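Local coordinates for SnoaL-like domain-containing protein (Burkholderia thailandensis E264, PDB 3H3H) that is of unknown function but belongs to the SnoaL-like family of the NTF2 clan, whose cone-shaped fold commonly encloses a ligand-binding or catalytic pocket, at residues F105-G108 against R112-K115. Sequence-based numbering, arbitrary orientation.
Sequences FHFG and RVVK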
loop_
_atom_site.group_PDB
_atom_site.type_symbol
_atom_site.label_atom_id
_atom_site.label_comp_id
_atom_site.label_asym_id
_atom_site.label_seq_id
_atom_site.Cartn_x
_atom_site.Cartn_y
_atom_site.Cartn_z
ATOM N N PHE B 105 -1.228 -3.892 -4.759
ATOM C CA PHE B 105 -1.336 -5.105 -5.526
ATOM C C PHE B 105 -0.013 -5.797 -5.595
ATOM O O PHE B 105 0.987 -5.233 -6.078
ATOM C CB PHE B 105 -1.750 -4.781 -6.947
ATOM C CG PHE B 105 -3.010 -3.959 -7.060
ATOM C CD1 PHE B 105 -2.988 -2.563 -7.010
ATOM C CD2 PHE B 105 -4.236 -4.568 -7.272
ATOM C CE1 PHE B 105 -4.140 -1.843 -7.114
ATOM C CE2 PHE B 105 -5.413 -3.825 -7.388
ATOM C CZ PHE B 105 -5.375 -2.470 -7.311
ATOM N N HIS B 106 0.029 -7.023 -5.113
ATOM C CA HIS B 106 1.201 -7.847 -5.183
ATOM C C HIS B 106 1.082 -8.782 -6.352
ATOM O O HIS B 106 0.031 -9.372 -6.591
ATOM C CB HIS B 106 1.368 -8.672 -3.950
ATOM C CG HIS B 106 1.631 -7.858 -2.739
ATOM N ND1 HIS B 106 2.907 -7.580 -2.286
ATOM C CD2 HIS B 106 0.771 -7.213 -1.912
ATOM C CE1 HIS B 106 2.817 -6.813 -1.214
ATOM N NE2 HIS B 106 1.538 -6.584 -0.955
ATOM N N PHE B 107 2.179 -8.905 -7.091
ATOM C CA PHE B 107 2.146 -9.694 -8.331
ATOM C C PHE B 107 2.898 -10.993 -8.201
ATOM O O PHE B 107 3.880 -11.061 -7.472
ATOM C CB PHE B 107 2.736 -8.923 -9.494
ATOM C CG PHE B 107 1.895 -7.774 -9.887
ATOM C CD1 PHE B 107 1.957 -6.568 -9.156
ATOM C CD2 PHE B 107 0.938 -7.931 -10.865
ATOM C CE1 PHE B 107 1.098 -5.527 -9.494
ATOM C CE2 PHE B 107 0.086 -6.889 -11.184
ATOM C CZ PHE B 107 0.171 -5.726 -10.494
ATOM N N GLY B 108 2.470 -11.969 -8.997
ATOM C CA GLY B 108 3.057 -13.281 -8.985
ATOM C C GLY B 108 3.931 -13.463 -10.189
ATOM O O GLY B 108 4.185 -12.500 -10.908
ATOM N N ARG B 112 0.317 -11.369 -12.757
ATOM C CA ARG B 112 -1.023 -11.104 -12.326
ATOM C C ARG B 112 -1.037 -10.942 -10.813
ATOM O O ARG B 112 -0.089 -11.312 -10.116
ATOM C CB ARG B 112 -1.974 -12.187 -12.787
ATOM C CG ARG B 112 -1.988 -12.292 -14.264
ATOM C CD ARG B 112 -3.268 -12.768 -14.771
ATOM N NE ARG B 112 -3.558 -14.131 -14.409
ATOM C CZ ARG B 112 -4.690 -14.732 -14.765
ATOM N NH1 ARG B 112 -4.887 -15.983 -14.411
ATOM N NH2 ARG B 112 -5.631 -14.071 -15.470
ATOM N N VAL B 113 -2.106 -10.331 -10.323
ATOM C CA VAL B 113 -2.232 -9.975 -8.929
ATOM C C VAL B 113 -2.577 -11.209 -8.106
ATOM O O VAL B 113 -3.594 -11.888 -8.360
ATOM C CB VAL B 113 -3.291 -8.918 -8.712
ATOM C CG1 VAL B 113 -3.442 -8.598 -7.165
ATOM C CG2 VAL B 113 -2.962 -7.649 -9.460
ATOM N N VAL B 114 -1.716 -11.509 -7.146
ATOM C CA VAL B 114 -1.929 -12.655 -6.267
ATOM C C VAL B 114 -2.506 -12.217 -4.931
ATOM O O VAL B 114 -3.055 -13.036 -4.198
ATOM C CB VAL B 114 -0.632 -13.450 -6.075
ATOM C CG1 VAL B 114 -0.203 -14.056 -7.398
ATOM C CG2 VAL B 114 0.503 -12.649 -5.393
ATOM N N LYS B 115 -2.323 -10.930 -4.584
ATOM C CA LYS B 115 -2.786 -10.411 -3.312
ATOM C C LYS B 115 -3.048 -8.902 -3.467
ATOM O O LYS B 115 -2.192 -8.191 -3.970
ATOM C CB LYS B 115 -1.786 -10.633 -2.179
ATOM C CG LYS B 115 -2.286 -10.209 -0.831
ATOM C CD LYS B 115 -1.288 -10.633 0.253
ATOM C CE LYS B 115 -1.795 -10.398 1.662
ATOM N NZ LYS B 115 -1.264 -11.407 2.637
#
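With CG1 of V113 anti to the backbone N (chi1 178°), CG2 comes to lie anti to the carbonyl carbon; F105 and F107 set CG anti to theirs, which brings both rings to that one methyl. The backbone beneath forms a classic beta bulge in the hairpin of strands 100-107 and 113-121, part of the curved sheet of the SnoaL-like, NTF2-type fold. CG2 of V113 lies 3.6 Å from CE2 of F107 and 4.0 Å from CD2 of F105, meeting both rings obliquely; a compact branched side chain suits the corner where the two rings meet it. F13 of helix 7-22 meets both phenylalanines edge-to-face, so the cluster joins sheet to helix.

Two residues, V114 and K115, lie opposite the single residue H106, and both reach its carbonyl O: V114 N at 2.8 Å and, weakly, K115 N at 3.5 Å. H106 N gives K115 O a nearly straight bond (175°). On the other side of the sheet from the phenylalanines, H106 hydrogen-bonds D87 OD1 through ND1 and packs on L117 of the second subunit; histidine offers a nitrogen for the carboxylate and carbons for the leucine. Toward the turn, G108 N hydrogen-bonds R112 O at 2.9 Å. With no side chain on G108, CG1 of V114 comes within 3.7 Å of G108 CA.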